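Local coordinates for protein endo-alpha-mannosidase (Bacteroides thetaiotaomicron, PDB 4ACY) that hydrolyses alpha-mannosidic linkages in an endo-acting manner, as a family GH99 glycoside hydrolase of the kind involved in N-glycan processing, at residues Lys305-Asp308 with Asp309-Ala313; Asp351-Pro354 with Leu355-Tyr359; Leu361-Thr364 with Ala365-Val368. All blocks are in the same frame, centred on the assembly; numbering follows the deposited sequence.

Contact 1: Lys305-Asp308 with Asp309-Ala313; sequences KYYD and DMYKA
Tyr307 and Tyr311 lie side by side, one turn apart, on the buried side of helix 305-316. This is one of the outer helices of a (beta/alpha)8 barrel, and both rings pack inward on strands 276-281 and 322-324. The rings form an offset edge-to-face pair. Tyr311 presents its edge to the face of Tyr307, with centroids 5.5 Å apart and planes at 74°. Tyr307 OH sits near the plane of the Tyr311 ring, 3.5 Å from CE2 of Tyr311. The Tyr307 hydroxyl also hydrogen-bonds to Thr364 of helix 359-376. Beneath the rings, Tyr311 N donates to Tyr307 O at 2.8 Å, with an N-H...O angle of 166°. An alanine in place of Tyr307 would probably open a gap beside the Tyr311 ring edge and leave the Thr364 hydroxyl without this partner.

Met310, a selenomethionine in this derivative, runs alongside Tyr306. Its SE stands 3.9 Å from Tyr306 CE1 and approaches the ring obliquely, a Met-aromatic contact. The hydroxyl of Tyr306 is held beyond the helix by the backbone of Ala250 and Thr252.

The opposite character appears at Lys305 and Asp309, which are exposed. Lys305 is extended until its last torsion, chi4 -71°, which swings the amine along the helix toward Asp309. NZ then meets the syn lone pair of Asp309 OD2 at 2.8 Å, a salt bridge between residues four apart.

The helix is therefore amphipathic here. Its inner side is joined by rings and selenium, with each tyrosine hydroxyl of Tyr306 and Tyr307 satisfied. Its outer side adds the Lys305-Asp309 ion pair, which water probably weakens.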
ATOM      1  N   LYS A 305      -7.913  -6.996  17.615  1.00 18.47           N
ATOM      2  CA  LYS A 305      -6.756  -6.925  18.515  1.00 18.85           C
ATOM      3  C   LYS A 305      -5.420  -6.823  17.776  1.00 18.26           C
ATOM      4  O   LYS A 305      -4.513  -6.114  18.213  1.00 18.23           O
ATOM      5  CB  LYS A 305      -6.724  -8.115  19.477  1.00 19.95           C
ATOM      6  CG  LYS A 305      -5.650  -7.962  20.550  1.00 22.07           C
ATOM      7  CD  LYS A 305      -5.625  -9.151  21.508  1.00 23.73           C
ATOM      8  CE  LYS A 305      -4.614  -8.917  22.624  1.00 24.48           C
ATOM      9  NZ  LYS A 305      -3.204  -9.006  22.136  1.00 25.44           N
ATOM     10  N   TYR A 306      -5.310  -7.545  16.666  1.00 17.44           N
ATOM     11  CA  TYR A 306      -4.074  -7.555  15.895  1.00 16.70           C
ATOM     12  C   TYR A 306      -3.780  -6.149  15.383  1.00 16.04           C
ATOM     13  O   TYR A 306      -2.668  -5.646  15.530  1.00 16.02           O
ATOM     14  CB  TYR A 306      -4.211  -8.528  14.735  1.00 16.32           C
ATOM     15  CG  TYR A 306      -2.961  -8.632  13.887  1.00 16.23           C
ATOM     16  CD1 TYR A 306      -2.766  -7.779  12.812  1.00 15.94           C
ATOM     17  CD2 TYR A 306      -1.980  -9.585  14.168  1.00 16.13           C
ATOM     18  CE1 TYR A 306      -1.617  -7.863  12.018  1.00 15.88           C
ATOM     19  CE2 TYR A 306      -0.832  -9.689  13.379  1.00 16.14           C
ATOM     20  CZ  TYR A 306      -0.661  -8.824  12.310  1.00 16.07           C
ATOM     21  OH  TYR A 306       0.452  -8.923  11.508  1.00 16.13           O
ATOM     22  N   TYR A 307      -4.801  -5.517  14.807  1.00 16.30           N
ATOM     23  CA  TYR A 307      -4.679  -4.161  14.283  1.00 16.49           C
ATOM     24  C   TYR A 307      -4.328  -3.182  15.404  1.00 16.87           C
ATOM     25  O   TYR A 307      -3.419  -2.384  15.262  1.00 16.69           O
ATOM     26  CB  TYR A 307      -5.996  -3.759  13.643  1.00 16.22           C
ATOM     27  CG  TYR A 307      -5.968  -2.567  12.708  1.00 16.06           C
ATOM     28  CD1 TYR A 307      -4.890  -2.346  11.832  1.00 16.02           C
ATOM     29  CD2 TYR A 307      -7.065  -1.691  12.648  1.00 15.88           C
ATOM     30  CE1 TYR A 307      -4.885  -1.269  10.942  1.00 16.14           C
ATOM     31  CE2 TYR A 307      -7.072  -0.609  11.753  1.00 15.95           C
ATOM     32  CZ  TYR A 307      -5.987  -0.408  10.904  1.00 16.15           C
ATOM     33  OH  TYR A 307      -5.978   0.647  10.009  1.00 15.68           O
ATOM     34  N   ASP A 308      -5.069  -3.249  16.511  1.00 17.53           N
ATOM     35  CA  ASP A 308      -4.774  -2.405  17.679  1.00 18.19           C
ATOM     36  C   ASP A 308      -3.328  -2.503  18.122  1.00 18.16           C
ATOM     37  O   ASP A 308      -2.677  -1.488  18.350  1.00 17.93           O
ATOM     38  CB  ASP A 308      -5.656  -2.774  18.874  1.00 19.03           C
ATOM     39  CG  ASP A 308      -7.097  -2.369  18.705  1.00 19.77           C
ATOM     40  OD1 ASP A 308      -7.466  -1.690  17.710  1.00 20.48           O
ATOM     41  OD2 ASP A 308      -7.890  -2.772  19.588  1.00 20.23           O
ATOM     42  N   ASP A 309      -2.830  -3.725  18.286  1.00 18.46           N
ATOM     43  CA  ASP A 309      -1.455  -3.923  18.750  1.00 19.18           C
ATOM     44  C   ASP A 309      -0.428  -3.324  17.780  1.00 18.53           C
ATOM     45  O   ASP A 309       0.544  -2.665  18.188  1.00 18.42           O
ATOM     46  CB  ASP A 309      -1.167  -5.419  18.958  1.00 20.28           C
ATOM     47  CG  ASP A 309      -1.872  -6.011  20.189  1.00 21.35           C
ATOM     48  OD1 ASP A 309      -2.332  -5.263  21.077  1.00 22.26           O
ATOM     49  OD2 ASP A 309      -1.945  -7.253  20.291  1.00 22.27           O
HETATM   50  N   MSE A 310      -0.654  -3.554  16.490  1.00 18.05           N
HETATM   51  CA  MSE A 310       0.296  -3.109  15.476  1.00 17.39           C
HETATM   52  C   MSE A 310       0.269  -1.583  15.326  1.00 17.70           C
HETATM   53  O   MSE A 310       1.322  -0.945  15.222  1.00 17.27           O
HETATM   54  CB  MSE A 310       0.028  -3.793  14.129  1.00 17.04           C
HETATM   55  CG  MSE A 310       1.209  -3.715  13.174  1.00 17.08           C
HETATM   56 SE   MSE A 310       0.991  -4.984  11.730  1.00 16.82          SE
HETATM   57  CE  MSE A 310       2.813  -4.983  11.043  1.00 16.93           C
ATOM     58  N   TYR A 311      -0.932  -1.010  15.319  1.00 17.74           N
ATOM     59  CA  TYR A 311      -1.063   0.440  15.158  1.00 18.82           C
ATOM     60  C   TYR A 311      -0.465   1.156  16.371  1.00 19.67           C
ATOM     61  O   TYR A 311       0.258   2.137  16.218  1.00 19.94           O
ATOM     62  CB  TYR A 311      -2.525   0.836  14.928  1.00 18.04           C
ATOM     63  CG  TYR A 311      -2.739   1.935  13.901  1.00 17.84           C
ATOM     64  CD1 TYR A 311      -2.067   3.159  14.000  1.00 18.01           C
ATOM     65  CD2 TYR A 311      -3.643   1.761  12.845  1.00 17.99           C
ATOM     66  CE1 TYR A 311      -2.284   4.184  13.067  1.00 17.81           C
ATOM     67  CE2 TYR A 311      -3.867   2.781  11.899  1.00 17.79           C
ATOM     68  CZ  TYR A 311      -3.171   3.984  12.022  1.00 18.03           C
ATOM     69  OH  TYR A 311      -3.351   5.013  11.122  1.00 18.35           O
ATOM     70  N   LYS A 312      -0.738   0.634  17.568  1.00 20.92           N
ATOM     71  CA  LYS A 312      -0.160   1.199  18.789  1.00 21.64           C
ATOM     72  C   LYS A 312       1.366   1.190  18.733  1.00 20.59           C
ATOM     73  O   LYS A 312       2.005   2.185  19.079  1.00 20.53           O
ATOM     74  CB  LYS A 312      -0.671   0.472  20.042  1.00 23.22           C
ATOM     75  CG  LYS A 312      -0.142   1.044  21.382  1.00 25.73           C
ATOM     76  CD  LYS A 312      -0.484   2.534  21.559  1.00 27.11           C
ATOM     77  CE  LYS A 312      -0.487   2.945  23.032  1.00 28.64           C
ATOM     78  NZ  LYS A 312      -0.545   4.435  23.160  1.00 30.49           N
ATOM     79  N   ALA A 313       1.949   0.083  18.278  1.00 20.02           N
ATOM     80  CA  ALA A 313       3.409  -0.005  18.101  1.00 19.67           C
ATOM     81  C   ALA A 313       3.941   1.057  17.125  1.00 19.41           C
ATOM     82  O   ALA A 313       4.991   1.654  17.362  1.00 18.69           O
ATOM     83  CB  ALA A 313       3.811  -1.395  17.640  1.00 19.87           C
TER

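Contact 2: Asp351-Pro354 with Leu355-Tyr359; sequences DYKP and LADDY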
ATOM      1  N   ASP A 351     -14.819 -13.406   7.360  1.00 18.26           N
ATOM      2  CA  ASP A 351     -15.498 -12.105   7.470  1.00 17.97           C
ATOM      3  C   ASP A 351     -15.146 -11.444   8.791  1.00 17.91           C
ATOM      4  O   ASP A 351     -14.295 -11.944   9.528  1.00 18.17           O
ATOM      5  CB  ASP A 351     -17.027 -12.260   7.306  1.00 18.52           C
ATOM      6  CG  ASP A 351     -17.636 -13.220   8.333  1.00 18.85           C
ATOM      7  OD1 ASP A 351     -17.233 -13.189   9.517  1.00 18.73           O
ATOM      8  OD2 ASP A 351     -18.527 -14.014   7.946  1.00 19.01           O
ATOM      9  N   TYR A 352     -15.794 -10.317   9.101  1.00 17.15           N
ATOM     10  CA  TYR A 352     -15.450  -9.570  10.314  1.00 17.17           C
ATOM     11  C   TYR A 352     -16.377  -9.844  11.498  1.00 17.33           C
ATOM     12  O   TYR A 352     -16.214  -9.227  12.555  1.00 17.00           O
ATOM     13  CB  TYR A 352     -15.421  -8.049  10.065  1.00 16.99           C
ATOM     14  CG  TYR A 352     -14.530  -7.563   8.934  1.00 17.15           C
ATOM     15  CD1 TYR A 352     -13.430  -8.309   8.499  1.00 17.16           C
ATOM     16  CD2 TYR A 352     -14.790  -6.337   8.306  1.00 16.98           C
ATOM     17  CE1 TYR A 352     -12.623  -7.854   7.462  1.00 16.90           C
ATOM     18  CE2 TYR A 352     -13.974  -5.868   7.268  1.00 16.57           C
ATOM     19  CZ  TYR A 352     -12.892  -6.634   6.856  1.00 17.01           C
ATOM     20  OH  TYR A 352     -12.096  -6.178   5.826  1.00 16.22           O
ATOM     21  N   LYS A 353     -17.329 -10.760  11.336  1.00 18.20           N
ATOM     22  CA  LYS A 353     -18.285 -11.046  12.425  1.00 18.71           C
ATOM     23  C   LYS A 353     -17.527 -11.403  13.704  1.00 19.33           C
ATOM     24  O   LYS A 353     -16.498 -12.078  13.625  1.00 20.04           O
ATOM     25  CB  LYS A 353     -19.238 -12.185  12.049  1.00 19.15           C
ATOM     26  CG  LYS A 353     -20.031 -11.992  10.764  1.00 19.76           C
ATOM     27  CD  LYS A 353     -20.993 -10.829  10.844  1.00 20.56           C
ATOM     28  CE  LYS A 353     -21.847 -10.778   9.570  1.00 21.34           C
ATOM     29  NZ  LYS A 353     -22.164  -9.412   9.219  1.00 22.35           N
ATOM     30  N   PRO A 354     -18.044 -10.993  14.882  1.00 19.45           N
ATOM     31  CA  PRO A 354     -19.344 -10.342  15.094  1.00 19.32           C
ATOM     32  C   PRO A 354     -19.293  -8.819  15.011  1.00 19.49           C
ATOM     33  O   PRO A 354     -20.211  -8.152  15.503  1.00 19.66           O
ATOM     34  CB  PRO A 354     -19.678 -10.738  16.533  1.00 19.75           C
ATOM     35  CG  PRO A 354     -18.352 -10.733  17.219  1.00 20.29           C
ATOM     36  CD  PRO A 354     -17.342 -11.215  16.167  1.00 19.51           C
ATOM     37  N   LEU A 355     -18.226  -8.283  14.413  1.00 18.32           N
ATOM     38  CA  LEU A 355     -18.037  -6.838  14.268  1.00 17.99           C
ATOM     39  C   LEU A 355     -18.653  -6.334  12.953  1.00 17.29           C
ATOM     40  O   LEU A 355     -18.967  -7.126  12.069  1.00 17.23           O
ATOM     41  CB  LEU A 355     -16.539  -6.475  14.384  1.00 18.41           C
ATOM     42  CG  LEU A 355     -15.811  -6.945  15.662  1.00 18.89           C
ATOM     43  CD1 LEU A 355     -14.337  -6.528  15.653  1.00 19.44           C
ATOM     44  CD2 LEU A 355     -16.491  -6.418  16.926  1.00 19.02           C
ATOM     45  N   ALA A 356     -18.823  -5.012  12.846  1.00 16.95           N
ATOM     46  CA  ALA A 356     -19.442  -4.353  11.697  1.00 16.73           C
ATOM     47  C   ALA A 356     -18.621  -4.563  10.434  1.00 17.02           C
ATOM     48  O   ALA A 356     -17.411  -4.766  10.521  1.00 16.99           O
ATOM     49  CB  ALA A 356     -19.559  -2.858  11.975  1.00 16.98           C
ATOM     50  N   ASP A 357     -19.279  -4.502   9.278  1.00 17.47           N
ATOM     51  CA  ASP A 357     -18.596  -4.601   7.971  1.00 17.57           C
ATOM     52  C   ASP A 357     -17.514  -3.523   7.873  1.00 17.41           C
ATOM     53  O   ASP A 357     -16.431  -3.747   7.293  1.00 16.34           O
ATOM     54  CB  ASP A 357     -19.583  -4.398   6.815  1.00 18.60           C
ATOM     55  CG  ASP A 357     -20.699  -5.456   6.759  1.00 19.21           C
ATOM     56  OD1 ASP A 357     -20.687  -6.448   7.513  1.00 19.81           O
ATOM     57  OD2 ASP A 357     -21.601  -5.270   5.917  1.00 20.16           O
ATOM     58  N   ASP A 358     -17.812  -2.364   8.459  1.00 16.80           N
ATOM     59  CA  ASP A 358     -16.932  -1.201   8.418  1.00 16.90           C
ATOM     60  C   ASP A 358     -16.117  -1.044   9.695  1.00 16.04           C
ATOM     61  O   ASP A 358     -15.575   0.030   9.951  1.00 16.46           O
ATOM     62  CB  ASP A 358     -17.708   0.097   8.050  1.00 18.02           C
ATOM     63  CG  ASP A 358     -18.831   0.431   9.033  1.00 19.71           C
ATOM     64  OD1 ASP A 358     -19.190  -0.438   9.865  1.00 20.39           O
ATOM     65  OD2 ASP A 358     -19.356   1.585   8.965  1.00 20.19           O
ATOM     66  N   TYR A 359     -16.009  -2.112  10.486  1.00 15.97           N
ATOM     67  CA  TYR A 359     -15.248  -2.059  11.719  1.00 16.53           C
ATOM     68  C   TYR A 359     -13.845  -1.485  11.524  1.00 16.34           C
ATOM     69  O   TYR A 359     -13.376  -0.670  12.330  1.00 15.88           O
ATOM     70  CB  TYR A 359     -15.122  -3.438  12.400  1.00 17.36           C
ATOM     71  CG  TYR A 359     -14.336  -3.317  13.674  1.00 18.35           C
ATOM     72  CD1 TYR A 359     -14.928  -2.785  14.823  1.00 18.78           C
ATOM     73  CD2 TYR A 359     -12.976  -3.650  13.725  1.00 18.80           C
ATOM     74  CE1 TYR A 359     -14.201  -2.610  15.987  1.00 19.60           C
ATOM     75  CE2 TYR A 359     -12.249  -3.492  14.892  1.00 20.00           C
ATOM     76  CZ  TYR A 359     -12.863  -2.974  16.014  1.00 19.84           C
ATOM     77  OH  TYR A 359     -12.161  -2.810  17.181  1.00 21.73           O
TER
HETATM   78  O   HOH W   1     -21.838  -8.940   6.618  1.00 21.61           O
HETATM   79  O   HOH W   2     -19.658  -7.919   9.553  1.00 22.27           O
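Leu355 N donates to Tyr352 O at 2.9 Å, and this bond closes a tight turn of four residues. The peptide bond before Pro354 is cis, so the backbone angles and the bond fit a type VIa beta turn. A side-chain bond overlaps it: Asp351 OD1 accepts from Lys353 N at 3.0 Å, which makes an Asx turn. The donor comes from above the carboxylate plane.

Charged groups meet on the solvent side. Lys353 and Asp357 lie side by side and point the same way. Bends at chi2 and chi4 of the lysine bring NZ to 3.7 Å from Asp357 OD1, a long salt bridge. Two waters fill in the pairing. One accepts from Lys353 NZ and donates to Asp357 OD1. The other does the same, and it also donates to Leu355 O at 2.7 Å.

The aromatic and apolar contacts lie on the other side of the loop. Tyr352 is buried and turns a ring edge to the backbone of the next turn: its CD2 lies 3.2 Å from Asp357 O, near the ring plane. Tyr352 OH hydrogen-bonds to Glu337 O and to Gln335. Leu355 CD1 sits over the centre of the Tyr359 ring, 3.5 Å above its plane. The type I turn from Ala356 to Tyr359 then ends the loop that joins strand 322-324 to helix 359-376 of the (beta/alpha)8 barrel.

The chemistry points to a shape set mainly by the cis proline, the turn bonds and the buried Tyr352. The hydrated Lys353-Asp357 pair probably adds less, since solvent shares its charges.

Contact 3: Leu361-Thr364 with Ala365-Val368; sequences LIRT and AYWV
Residues 365-368 donate their backbone N-H groups to the carbonyls of Leu361, Ile362, Arg363 and Thr364 in turn, the regular i to i+4 pattern of an alpha helix. The helix, 359-376, is the last of the (beta/alpha)8 barrel. It packs between helix 102-115 and helix 305-316. The bond from Val368 N to Thr364 O is 2.8 Å long.

Arg363 and Tyr366 carry the outer contact. The guanidinium lies flat on one face of the Tyr366 ring, with centres 4.2 Å apart and planes at 6°. This is a stacked cation-pi pair. Arg363 NH1 stands over the ring centre, 3.6 Å from Tyr366 CD2. The arginine gets there because its CG is anti to the backbone N and the chain then bends at chi2, 60°, which sends the guanidinium along the helix surface. Arg363 NE also makes a salt bridge to Asp308 OD1 of helix 305-316. Two partners thus fix the rotation of the group.

Trp367 crosses Arg363 obliquely, with the guanidinium and indole planes at 75°. Its NE1 lies 3.8 Å from Arg363 NE. The two N-H groups do not bond each other; both bind Asp308 OD1. The carboxylate of Asp308 is thus probably balanced by the cation of Arg363, with the Trp367 N-H as a neutral second donor. The other side of Trp367 stacks against Tyr311.

Thr364 and Val368 are buried and cross at their methyl groups, with Thr364 CG2 4.1 Å from Val368 CG2. Thr364 OG1 bonds back to Tyr360 O in the preceding turn. On the aromatic side, Tyr366 CE2 sits 3.7 Å above the plane of the Trp367 indole, over its centre.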
ATOM      1  N   LEU A 361     -12.626   0.448   9.207  1.00 15.89           N
ATOM      2  CA  LEU A 361     -12.639   1.876   8.882  1.00 16.37           C
ATOM      3  C   LEU A 361     -12.840   2.695  10.150  1.00 17.41           C
ATOM      4  O   LEU A 361     -12.110   3.659  10.387  1.00 17.88           O
ATOM      5  CB  LEU A 361     -13.731   2.197   7.855  1.00 15.70           C
ATOM      6  CG  LEU A 361     -13.688   1.536   6.488  1.00 15.38           C
ATOM      7  CD1 LEU A 361     -14.800   2.119   5.659  1.00 15.52           C
ATOM      8  CD2 LEU A 361     -12.330   1.784   5.797  1.00 15.20           C
ATOM      9  N   ILE A 362     -13.837   2.310  10.954  1.00 18.33           N
ATOM     10  CA  ILE A 362     -14.086   2.926  12.267  1.00 18.91           C
ATOM     11  C   ILE A 362     -12.861   2.903  13.168  1.00 18.79           C
ATOM     12  O   ILE A 362     -12.489   3.922  13.761  1.00 18.62           O
ATOM     13  CB  ILE A 362     -15.282   2.221  12.987  1.00 19.84           C
ATOM     14  CG1 ILE A 362     -16.556   2.367  12.147  1.00 20.67           C
ATOM     15  CG2 ILE A 362     -15.469   2.767  14.398  1.00 20.66           C
ATOM     16  CD1 ILE A 362     -17.714   1.425  12.566  1.00 21.11           C
ATOM     17  N   ARG A 363     -12.220   1.737  13.260  1.00 18.82           N
ATOM     18  CA  ARG A 363     -11.082   1.560  14.154  1.00 18.61           C
ATOM     19  C   ARG A 363      -9.842   2.319  13.656  1.00 18.11           C
ATOM     20  O   ARG A 363      -9.022   2.777  14.458  1.00 17.79           O
ATOM     21  CB  ARG A 363     -10.787   0.069  14.345  1.00 19.14           C
ATOM     22  CG  ARG A 363      -9.917  -0.272  15.550  1.00 19.48           C
ATOM     23  CD  ARG A 363     -10.571   0.190  16.855  1.00 20.39           C
ATOM     24  NE  ARG A 363      -9.826  -0.257  18.023  1.00 21.64           N
ATOM     25  CZ  ARG A 363     -10.044   0.194  19.261  1.00 22.35           C
ATOM     26  NH1 ARG A 363     -10.975   1.121  19.491  1.00 23.26           N
ATOM     27  NH2 ARG A 363      -9.331  -0.273  20.263  1.00 23.22           N
ATOM     28  N   THR A 364      -9.700   2.437  12.334  1.00 17.68           N
ATOM     29  CA  THR A 364      -8.652   3.283  11.753  1.00 17.56           C
ATOM     30  C   THR A 364      -8.794   4.750  12.202  1.00 17.83           C
ATOM     31  O   THR A 364      -7.814   5.364  12.635  1.00 18.56           O
ATOM     32  CB  THR A 364      -8.630   3.193  10.212  1.00 17.04           C
ATOM     33  OG1 THR A 364      -8.341   1.843   9.826  1.00 17.19           O
ATOM     34  CG2 THR A 364      -7.534   4.108   9.628  1.00 16.61           C
ATOM     35  N   ALA A 365     -10.012   5.284  12.119  1.00 18.08           N
ATOM     36  CA  ALA A 365     -10.295   6.652  12.572  1.00 18.66           C
ATOM     37  C   ALA A 365      -9.866   6.861  14.021  1.00 18.73           C
ATOM     38  O   ALA A 365      -9.289   7.900  14.347  1.00 18.46           O
ATOM     39  CB  ALA A 365     -11.770   6.987  12.400  1.00 17.87           C
ATOM     40  N   TYR A 366     -10.149   5.870  14.875  1.00 19.79           N
ATOM     41  CA  TYR A 366      -9.714   5.863  16.274  1.00 20.54           C
ATOM     42  C   TYR A 366      -8.198   5.973  16.402  1.00 20.20           C
ATOM     43  O   TYR A 366      -7.681   6.794  17.156  1.00 19.41           O
ATOM     44  CB  TYR A 366     -10.203   4.588  16.977  1.00 22.02           C
ATOM     45  CG  TYR A 366      -9.615   4.424  18.345  1.00 23.36           C
ATOM     46  CD1 TYR A 366     -10.164   5.096  19.434  1.00 24.33           C
ATOM     47  CD2 TYR A 366      -8.492   3.617  18.557  1.00 24.07           C
ATOM     48  CE1 TYR A 366      -9.616   4.963  20.696  1.00 25.07           C
ATOM     49  CE2 TYR A 366      -7.929   3.480  19.815  1.00 25.14           C
ATOM     50  CZ  TYR A 366      -8.508   4.153  20.883  1.00 25.70           C
ATOM     51  OH  TYR A 366      -7.977   4.025  22.136  1.00 26.25           O
ATOM     52  N   TRP A 367      -7.484   5.134  15.662  1.00 19.16           N
ATOM     53  CA  TRP A 367      -6.025   5.143  15.697  1.00 19.05           C
ATOM     54  C   TRP A 367      -5.408   6.402  15.088  1.00 18.93           C
ATOM     55  O   TRP A 367      -4.400   6.904  15.593  1.00 19.53           O
ATOM     56  CB  TRP A 367      -5.476   3.871  15.042  1.00 18.81           C
ATOM     57  CG  TRP A 367      -5.653   2.722  15.975  1.00 18.35           C
ATOM     58  CD1 TRP A 367      -6.422   1.611  15.784  1.00 18.23           C
ATOM     59  CD2 TRP A 367      -5.081   2.600  17.276  1.00 18.58           C
ATOM     60  NE1 TRP A 367      -6.350   0.787  16.885  1.00 18.39           N
ATOM     61  CE2 TRP A 367      -5.533   1.371  17.817  1.00 18.51           C
ATOM     62  CE3 TRP A 367      -4.222   3.403  18.036  1.00 19.04           C
ATOM     63  CZ2 TRP A 367      -5.171   0.935  19.093  1.00 19.03           C
ATOM     64  CZ3 TRP A 367      -3.848   2.957  19.311  1.00 19.61           C
ATOM     65  CH2 TRP A 367      -4.323   1.736  19.818  1.00 19.61           C
ATOM     66  N   VAL A 368      -6.004   6.907  14.016  1.00 18.88           N
ATOM     67  CA  VAL A 368      -5.581   8.195  13.457  1.00 19.32           C
ATOM     68  C   VAL A 368      -5.693   9.297  14.526  1.00 20.37           C
ATOM     69  O   VAL A 368      -4.785  10.108  14.681  1.00 20.33           O
ATOM     70  CB  VAL A 368      -6.336   8.557  12.144  1.00 18.94           C
ATOM     71  CG1 VAL A 368      -6.059  10.004  11.706  1.00 18.96           C
ATOM     72  CG2 VAL A 368      -5.963   7.590  11.018  1.00 18.95           C
TER

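Overall arrangement
From the N terminus, contact 1 comes first, on helix 305-316 after barrel strand 276-281. The chain then forms strand 322-324 and a long loop. Contact 2 lies at the end of that loop, where it closes a tight turn. Contact 3 follows directly on helix 359-376. The three are in series along the chain; none nests in or crosses another. Contacts 1 and 3 touch, with centres about 11 Å apart, and join the two helices that flank strand 322-324 through polar bonds and ring packing. Contact 2 stays about 5 Å from contact 1 at its nearest atoms and is joined to contact 3 through the sequence.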